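Local coordinates for protein flagellin (Burkholderia pseudomallei, PDB 4CFI) that probably polymerises into the flagellar filament of this bacterium and carries epitopes recognised by the immune system, at residues Asn55-Gln60 with Asn67-Ser72; Gly113-Ala118 with Leu185-Ser190; Leu222-Gln227 with Tyr231-Ser236. All coordinates share one frame; numbering follows the deposited sequence. Where two conformers were deposited one is given.

From the N terminus, contact 1 comes first. It closes the small beta hairpin after helix 37-60, bringing the next loop back to the last turn of that helix. Contact 2 closes a much longer excursion: 66 residues separate its two segments, on strand 111-119 and in the loop before helix 197-213, all in the D2 region. Contact 3 is a tight closure at the start of helix 227-257, where the chain has come back to helices 2-31 and 37-60. The three are in series; none nests in or crosses another. Contacts 1 and 2 lie on opposite sides of the chain's centre, about 44 Å apart between centres. The centre of contact 3 is about 24 Å from that of contact 1 and about 23 Å from that of contact 2.

Contact 1: residues Asn55-Gln60 with Asn67-Ser72; sequences NRIASQ and NILDGS
The side-chain amide nitrogen of Asn-67 is held by one acceptor from each segment. Asn-67 ND2 donates to the carbonyl oxygen Ser-59 O at 3.0 Å, meeting it from above the carbonyl plane. This bond is bent, with 139° at the hydrogen. Asn-67 ND2 also donates to Asp-70 OD2 at 2.9 Å. That bond is nearly straight, 172°, and lies close to the amide plane, but it reaches the carboxylate from above its own plane. The other carboxylate oxygen is occupied too. Asp-70 OD1 accepts from Ser-72 OG at 2.6 Å on its syn lone pair. It also accepts from Ser-72 N at 3.0 Å, which makes an Asx turn. With chi1 at 68°, Asp-70 CG stands between its own backbone N and carbonyl carbon, where the carboxylate reaches both Asn-67 ND2 and Ser-72. Asp-70 CB rests 3.3 Å from Ala-58 O. A water completes the join. It donates to Ala-58 O at 2.7 Å and accepts from Leu-69 N. Toward helix 2-31, Leu-69 CD1 reaches Ile-57 CG2 at 4.3 Å, and both side chains also touch that helix. The loop thus supplies donors, one direct and one through water, to two carbonyls in the last turn of helix 37-60. Three hydrogen bonds on one carboxylate would favour its ionised form and should fix the rotation of both Asp-70 and the Asn-67 amide.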
loop_
_atom_site.group_PDB
_atom_site.type_symbol
_atom_site.label_atom_id
_atom_site.label_comp_id
_atom_site.label_asym_id
_atom_site.label_seq_id
_atom_site.Cartn_x
_atom_site.Cartn_y
_atom_site.Cartn_z
ATOM N N ASN A 55 -17.154 -6.151 -3.699
ATOM C CA ASN A 55 -17.418 -7.415 -4.370
ATOM C C ASN A 55 -18.729 -7.403 -5.150
ATOM O O ASN A 55 -18.807 -8.062 -6.198
ATOM C CB ASN A 55 -17.376 -8.607 -3.396
ATOM C CG ASN A 55 -15.975 -8.942 -2.930
ATOM O OD1 ASN A 55 -15.750 -9.251 -1.746
ATOM N ND2 ASN A 55 -15.039 -8.905 -3.827
ATOM N N ARG A 56 -19.734 -6.674 -4.669
ATOM C CA ARG A 56 -20.974 -6.527 -5.429
ATOM C C ARG A 56 -20.740 -5.759 -6.727
ATOM O O ARG A 56 -21.225 -6.141 -7.796
ATOM C CB ARG A 56 -22.056 -5.831 -4.607
ATOM C CG ARG A 56 -23.452 -5.932 -5.215
ATOM C CD ARG A 56 -24.446 -4.927 -4.626
ATOM N NE ARG A 56 -23.998 -3.557 -4.822
ATOM C CZ ARG A 56 -23.998 -2.926 -5.989
ATOM N NH1 ARG A 56 -24.506 -3.486 -7.088
ATOM N NH2 ARG A 56 -23.491 -1.708 -6.068
ATOM N N ILE A 57 -20.017 -4.654 -6.634
ATOM C CA ILE A 57 -19.739 -3.859 -7.825
ATOM C C ILE A 57 -18.987 -4.720 -8.857
ATOM O O ILE A 57 -19.296 -4.704 -10.062
ATOM C CB ILE A 57 -18.955 -2.577 -7.454
ATOM C CG1 ILE A 57 -19.811 -1.646 -6.572
ATOM C CG2 ILE A 57 -18.445 -1.884 -8.705
ATOM C CD1 ILE A 57 -18.983 -0.701 -5.713
ATOM N N ALA A 58 -17.990 -5.467 -8.396
ATOM C CA ALA A 58 -17.172 -6.278 -9.301
ATOM C C ALA A 58 -17.969 -7.415 -9.946
ATOM O O ALA A 58 -17.760 -7.728 -11.121
ATOM C CB ALA A 58 -15.953 -6.844 -8.591
ATOM N N SER A 59 -18.856 -8.046 -9.184
ATOM C CA SER A 59 -19.620 -9.190 -9.689
ATOM C C SER A 59 -20.911 -8.817 -10.420
ATOM O O SER A 59 -21.482 -9.664 -11.107
ATOM C CB SER A 59 -19.909 -10.211 -8.577
ATOM O OG SER A 59 -20.825 -9.725 -7.612
ATOM N N GLN A 60 -21.371 -7.574 -10.282
ATOM C CA GLN A 60 -22.666 -7.199 -10.830
ATOM C C GLN A 60 -22.634 -6.076 -11.866
ATOM O O GLN A 60 -23.638 -5.903 -12.571
ATOM C CB GLN A 60 -23.649 -6.838 -9.703
ATOM C CG GLN A 60 -23.831 -7.919 -8.638
ATOM C CD GLN A 60 -24.145 -9.310 -9.167
ATOM O OE1 GLN A 60 -23.647 -10.335 -8.631
ATOM N NE2 GLN A 60 -24.963 -9.375 -10.203
ATOM N N ASN A 67 -20.983 -9.100 -17.616
ATOM C CA ASN A 67 -20.095 -8.462 -16.626
ATOM C C ASN A 67 -18.943 -7.736 -17.301
ATOM O O ASN A 67 -18.358 -8.218 -18.277
ATOM C CB ASN A 67 -19.519 -9.490 -15.647
ATOM C CG ASN A 67 -20.428 -9.748 -14.459
ATOM O OD1 ASN A 67 -21.572 -9.284 -14.418
ATOM N ND2 ASN A 67 -19.925 -10.487 -13.484
ATOM N N ILE A 68 -18.601 -6.564 -16.774
ATOM C CA ILE A 68 -17.511 -5.763 -17.361
ATOM C C ILE A 68 -16.398 -5.363 -16.374
ATOM O O ILE A 68 -15.369 -4.858 -16.827
ATOM C CB ILE A 68 -18.015 -4.543 -18.160
ATOM C CG1 ILE A 68 -18.840 -3.645 -17.268
ATOM C CG2 ILE A 68 -18.803 -4.991 -19.397
ATOM C CD1 ILE A 68 -19.287 -2.382 -17.977
ATOM N N LEU A 69 -16.565 -5.588 -15.055
ATOM C CA LEU A 69 -15.532 -5.181 -14.084
ATOM C C LEU A 69 -14.935 -6.339 -13.281
ATOM O O LEU A 69 -14.202 -6.094 -12.324
ATOM C CB LEU A 69 -16.053 -4.100 -13.128
ATOM C CG LEU A 69 -16.323 -2.724 -13.718
ATOM C CD1 LEU A 69 -16.778 -1.756 -12.626
ATOM C CD2 LEU A 69 -15.103 -2.182 -14.457
ATOM N N ASP A 70 -15.171 -7.579 -13.697
ATOM C CA ASP A 70 -14.561 -8.733 -13.042
ATOM C C ASP A 70 -13.449 -9.379 -13.871
ATOM O O ASP A 70 -13.026 -10.475 -13.547
ATOM C CB ASP A 70 -15.636 -9.761 -12.650
ATOM C CG ASP A 70 -16.290 -10.428 -13.823
ATOM O OD1 ASP A 70 -15.963 -10.070 -14.974
ATOM O OD2 ASP A 70 -17.165 -11.301 -13.580
ATOM N N GLY A 71 -12.962 -8.679 -14.897
ATOM C CA GLY A 71 -11.911 -9.183 -15.778
ATOM C C GLY A 71 -12.432 -10.030 -16.930
ATOM O O GLY A 71 -11.715 -10.285 -17.907
ATOM N N SER A 72 -13.697 -10.430 -16.870
ATOM C CA SER A 72 -14.217 -11.411 -17.818
ATOM C C SER A 72 -14.539 -10.842 -19.197
ATOM O O SER A 72 -14.687 -11.613 -20.156
ATOM C CB SER A 72 -15.442 -12.149 -17.250
ATOM O OG SER A 72 -16.574 -11.310 -17.142
HETATM O O HOH W 1 -18.578 -6.997 -13.611
#

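Contact 2: residues Gly113-Ala118 with Leu185-Ser190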
loop_
_atom_site.group_PDB
_atom_site.type_symbol
_atom_site.label_atom_id
_atom_site.label_comp_id
_atom_site.label_asym_id
_atom_site.label_seq_id
_atom_site.Cartn_x
_atom_site.Cartn_y
_atom_site.Cartn_z
ATOM N N GLY A 113 7.634 3.507 9.787
ATOM C CA GLY A 113 7.771 3.481 11.242
ATOM C C GLY A 113 9.079 4.117 11.653
ATOM O O GLY A 113 9.946 4.344 10.812
ATOM N N THR A 114 9.197 4.389 12.949
ATOM C CA THR A 114 10.373 4.975 13.543
ATOM C C THR A 114 10.821 4.086 14.704
ATOM O O THR A 114 10.020 3.713 15.567
ATOM C CB THR A 114 10.044 6.388 14.048
ATOM O OG1 THR A 114 9.645 7.184 12.932
ATOM C CG2 THR A 114 11.233 7.031 14.753
ATOM N N ILE A 115 12.108 3.758 14.702
ATOM C CA ILE A 115 12.714 2.831 15.668
ATOM C C ILE A 115 13.640 3.623 16.586
ATOM O O ILE A 115 14.509 4.365 16.107
ATOM C CB ILE A 115 13.554 1.724 14.972
ATOM C CG1 ILE A 115 12.747 1.049 13.847
ATOM C CG2 ILE A 115 14.102 0.735 15.986
ATOM C CD1 ILE A 115 13.602 0.234 12.900
ATOM N N LYS A 116 13.468 3.478 17.905
ATOM C CA LYS A 116 14.404 4.082 18.862
ATOM C C LYS A 116 15.655 3.214 18.961
ATOM O O LYS A 116 15.559 2.018 19.191
ATOM C CB LYS A 116 13.750 4.263 20.247
ATOM C CG LYS A 116 14.697 4.834 21.297
ATOM C CD LYS A 116 14.096 4.871 22.690
ATOM C CE LYS A 116 15.047 5.515 23.681
ATOM N NZ LYS A 116 14.468 5.588 25.049
ATOM N N VAL A 117 16.816 3.836 18.799
ATOM C CA VAL A 117 18.113 3.164 18.731
ATOM C C VAL A 117 19.147 3.962 19.530
ATOM O O VAL A 117 18.847 5.025 20.063
ATOM C CB VAL A 117 18.608 3.003 17.268
ATOM C CG1 VAL A 117 17.613 2.180 16.470
ATOM C CG2 VAL A 117 18.889 4.348 16.606
ATOM N N ALA A 118 20.362 3.430 19.612
ATOM C CA ALA A 118 21.474 4.097 20.296
ATOM C C ALA A 118 22.772 3.703 19.610
ATOM O O ALA A 118 23.403 2.708 19.984
ATOM C CB ALA A 118 21.512 3.741 21.784
ATOM N N LEU A 185 12.964 -6.101 6.498
ATOM C CA LEU A 185 13.743 -5.257 7.373
ATOM C C LEU A 185 14.305 -6.108 8.493
ATOM O O LEU A 185 13.562 -6.833 9.125
ATOM C CB LEU A 185 12.875 -4.134 7.946
ATOM C CG LEU A 185 13.638 -3.054 8.717
ATOM C CD1 LEU A 185 14.495 -2.205 7.786
ATOM C CD2 LEU A 185 12.679 -2.176 9.511
ATOM N N ALA A 186 15.609 -5.961 8.737
ATOM C CA ALA A 186 16.338 -6.664 9.779
ATOM C C ALA A 186 17.174 -5.636 10.545
ATOM O O ALA A 186 17.916 -4.872 9.943
ATOM C CB ALA A 186 17.243 -7.713 9.152
ATOM N N LEU A 187 17.006 -5.594 11.864
ATOM C CA LEU A 187 17.659 -4.613 12.721
ATOM C C LEU A 187 18.788 -5.278 13.509
ATOM O O LEU A 187 18.558 -6.284 14.178
ATOM C CB LEU A 187 16.641 -4.061 13.705
ATOM C CG LEU A 187 17.115 -2.939 14.629
ATOM C CD1 LEU A 187 17.385 -1.658 13.858
ATOM C CD2 LEU A 187 16.065 -2.679 15.711
ATOM N N SER A 188 19.980 -4.702 13.472
ATOM C CA SER A 188 21.107 -5.262 14.189
ATOM C C SER A 188 20.867 -5.286 15.677
ATOM O O SER A 188 20.201 -4.413 16.218
ATOM C CB SER A 188 22.362 -4.448 13.910
ATOM O OG SER A 188 22.203 -3.115 14.404
ATOM N N THR A 189 21.485 -6.238 16.359
ATOM C CA THR A 189 21.436 -6.213 17.820
ATOM C C THR A 189 22.165 -4.969 18.364
ATOM O O THR A 189 21.762 -4.407 19.395
ATOM C CB THR A 189 21.973 -7.509 18.436
ATOM O OG1 THR A 189 23.294 -7.726 17.951
ATOM C CG2 THR A 189 21.076 -8.702 18.067
ATOM N N SER A 190 23.227 -4.545 17.682
ATOM C CA SER A 190 23.976 -3.364 18.098
ATOM C C SER A 190 23.147 -2.085 18.083
ATOM O O SER A 190 23.497 -1.129 18.758
ATOM C CB SER A 190 25.226 -3.183 17.237
ATOM O OG SER A 190 26.192 -4.175 17.528
HETATM O O HOH W 2 22.711 0.209 21.157
#
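Ile-115 makes the apolar contact with both of its branches. Ile-115 CG2 meets Leu-187 CD2 at 3.9 Å, and the two side chains slide past each other in opposite directions. Both CG2 of Ile-115 and CG of Leu-187 (chi1 -176°) stand opposite their backbone N, and this brings the two methyls together. The longer branch turns to the other leucine: Ile-115 CD1 comes within 4.3 Å of Leu-185 CD2. The leucines are two residues apart in an extended run, and both point toward the strand. The cluster is closed by other elements. Ile-115 also touches Ala-203 and Met-206 of helix 197-213, and both leucines lie against Phe-167 of helix 160-167.

The setting is the flagellin D2 domain. Segment 113-118 belongs to an outermost strand of a three-stranded antiparallel sheet, whose backbone bonds go to strand 135-142. Residues 185-190 run within 18° of the direction of residues 115-118, but do not join the sheet. Ile-115 CA and Leu-187 CA are 9.4 Å apart, and no direct hydrogen bond links the two segments.

Polar contact is confined to one end and passes through water. Ala-118 O and Ser-190 O, both acceptors, lie 4.0 Å apart. In the conformer given for Ser-190, a water donates to Ala-118 O at 2.8 Å and to Ser-190 O at 2.9 Å. Next to it, the backbones of Ala-118 and Ala-191 are hydrogen-bonded directly.

Contact 3: residues Leu222-Gln227 with Tyr231-Ser236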
loop_
_atom_site.group_PDB
_atom_site.type_symbol
_atom_site.label_atom_id
_atom_site.label_comp_id
_atom_site.label_asym_id
_atom_site.label_seq_id
_atom_site.Cartn_x
_atom_site.Cartn_y
_atom_site.Cartn_z
ATOM N N LEU A 222 -8.325 -7.005 4.380
ATOM C CA LEU A 222 -8.040 -5.920 5.304
ATOM C C LEU A 222 -8.790 -6.070 6.614
ATOM O O LEU A 222 -9.963 -6.447 6.650
ATOM C CB LEU A 222 -8.372 -4.576 4.677
ATOM C CG LEU A 222 -7.496 -4.224 3.463
ATOM C CD1 LEU A 222 -7.944 -2.902 2.873
ATOM C CD2 LEU A 222 -6.017 -4.189 3.844
ATOM N N ASP A 223 -8.093 -5.744 7.697
ATOM C CA ASP A 223 -8.692 -5.761 9.030
ATOM C C ASP A 223 -8.075 -4.624 9.829
ATOM O O ASP A 223 -6.863 -4.623 10.063
ATOM C CB ASP A 223 -8.491 -7.137 9.685
ATOM C CG ASP A 223 -9.162 -7.247 11.030
ATOM O OD1 ASP A 223 -9.083 -6.291 11.777
ATOM O OD2 ASP A 223 -9.785 -8.283 11.330
ATOM N N ILE A 224 -8.911 -3.664 10.223
ATOM C CA ILE A 224 -8.444 -2.434 10.879
ATOM C C ILE A 224 -8.583 -2.483 12.398
ATOM O O ILE A 224 -8.411 -1.474 13.069
ATOM C CB ILE A 224 -9.116 -1.154 10.295
ATOM C CG1 ILE A 224 -10.622 -1.108 10.610
ATOM C CG2 ILE A 224 -8.847 -1.089 8.796
ATOM C CD1 ILE A 224 -11.282 0.212 10.272
ATOM N N SER A 225 -8.861 -3.668 12.934
ATOM C CA SER A 225 -9.097 -3.826 14.355
ATOM C C SER A 225 -7.807 -3.852 15.169
ATOM O O SER A 225 -7.881 -3.953 16.391
ATOM C CB SER A 225 -9.932 -5.093 14.635
ATOM O OG SER A 225 -9.194 -6.275 14.445
ATOM N N THR A 226 -6.650 -3.818 14.499
ATOM C CA THR A 226 -5.365 -3.635 15.160
ATOM C C THR A 226 -4.661 -2.479 14.475
ATOM O O THR A 226 -4.951 -2.156 13.311
ATOM C CB THR A 226 -4.455 -4.863 15.062
ATOM O OG1 THR A 226 -4.081 -5.075 13.691
ATOM C CG2 THR A 226 -5.131 -6.094 15.631
ATOM N N GLN A 227 -3.724 -1.851 15.182
ATOM C CA GLN A 227 -3.021 -0.680 14.647
ATOM C C GLN A 227 -2.248 -1.029 13.373
ATOM O O GLN A 227 -2.314 -0.301 12.373
ATOM C CB GLN A 227 -2.061 -0.093 15.687
ATOM C CG GLN A 227 -1.442 1.233 15.261
ATOM C CD GLN A 227 -2.412 2.389 15.404
ATOM O OE1 GLN A 227 -3.589 2.182 15.675
ATOM N NE2 GLN A 227 -1.921 3.609 15.241
ATOM N N TYR A 231 -2.843 0.457 9.523
ATOM C CA TYR A 231 -1.787 0.992 8.677
ATOM C C TYR A 231 -1.667 0.214 7.358
ATOM O O TYR A 231 -1.473 0.831 6.291
ATOM C CB TYR A 231 -0.447 1.000 9.408
ATOM C CG TYR A 231 -0.341 1.951 10.598
ATOM C CD1 TYR A 231 -1.121 3.103 10.702
ATOM C CD2 TYR A 231 0.599 1.717 11.601
ATOM C CE1 TYR A 231 -0.986 3.961 11.785
ATOM C CE2 TYR A 231 0.741 2.578 12.688
ATOM C CZ TYR A 231 -0.042 3.701 12.767
ATOM O OH TYR A 231 0.090 4.545 13.859
ATOM N N GLN A 232 -1.772 -1.115 7.410
ATOM C CA GLN A 232 -1.780 -1.902 6.178
ATOM C C GLN A 232 -2.939 -1.488 5.272
ATOM O O GLN A 232 -2.762 -1.400 4.055
ATOM C CB GLN A 232 -1.899 -3.386 6.499
ATOM C CG GLN A 232 -0.634 -4.008 7.064
ATOM C CD GLN A 232 -0.869 -5.438 7.519
ATOM O OE1 GLN A 232 -1.758 -5.689 8.339
ATOM N NE2 GLN A 232 -0.081 -6.382 7.007
ATOM N N ALA A 233 -4.106 -1.222 5.869
ATOM C CA ALA A 233 -5.280 -0.814 5.086
ATOM C C ALA A 233 -5.073 0.526 4.393
ATOM O O ALA A 233 -5.512 0.706 3.258
ATOM C CB ALA A 233 -6.533 -0.776 5.948
ATOM N N MET A 234 -4.410 1.465 5.056
ATOM C CA MET A 234 -4.152 2.757 4.435
ATOM C C MET A 234 -3.312 2.601 3.155
ATOM O O MET A 234 -3.631 3.200 2.128
ATOM C CB MET A 234 -3.453 3.682 5.411
ATOM C CG MET A 234 -4.370 4.139 6.528
ATOM S SD MET A 234 -3.489 4.937 7.872
ATOM C CE MET A 234 -4.842 5.374 8.937
ATOM N N VAL A 235 -2.246 1.802 3.229
ATOM C CA VAL A 235 -1.391 1.537 2.069
ATOM C C VAL A 235 -2.170 0.794 0.998
ATOM O O VAL A 235 -2.117 1.149 -0.177
ATOM C CB VAL A 235 -0.163 0.658 2.450
ATOM C CG1 VAL A 235 0.598 0.166 1.214
ATOM C CG2 VAL A 235 0.744 1.390 3.423
ATOM N N SER A 236 -2.880 -0.251 1.396
ATOM C CA SER A 236 -3.632 -1.057 0.448
ATOM C C SER A 236 -4.664 -0.231 -0.297
ATOM O O SER A 236 -4.809 -0.381 -1.519
ATOM C CB SER A 236 -4.312 -2.217 1.168
ATOM O OG SER A 236 -4.897 -3.133 0.250
#
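Leu-222 lays its forked end over the side of helix 227-257, across Ala-233 and Ser-236. Its CG is anti to the carbonyl carbon (chi1 -65°), which points the branches at the helix. Leu-222 CD2 touches both Ala-233 CA and Ser-236 CB, 3.7 Å from each. The other methyl, Leu-222 CD1, lies 4.0 Å from Ala-233 CB. Ile-224 reaches the same alanine with its short branch, as Ile-224 CG2 meets Ala-233 CB at 3.7 Å. Its longer branch leads away, toward helices 2-31 and 37-60. The small Ala-233 side chain therefore faces both apolar residues of the loop.

At the start of the helix the arrangement is different. Tyr-231 N donates to Gln-227 O at 3.0 Å, an ordinary first-turn helix bond. That same carbonyl oxygen stands over one face of the Tyr-231 ring, offset toward the rim. In the conformer given, the Gln-227 side chain bends at chi2 and crosses the tyrosine obliquely, with amide and ring planes 71° apart. Gln-227 NE2 then approaches Tyr-231 OH at 2.6 Å. This is very short and depends on one of two conformers, so the bond is doubtful. Gln-227 NE2 also bonds Ser-31 O of helix 2-31. Just before, Thr-226 is the N-cap residue, its OG1 accepting from Gly-229 N. An Asx turn precedes it, with Asp-223 OD1 taking Ser-225 N at 2.9 Å.

Ser-236 OG, close to the leucine methyls, is bonded to Gln-217 O and Gly-103 N. The hydroxyl therefore has polar partners within the protein although leucine methyls lie beside it.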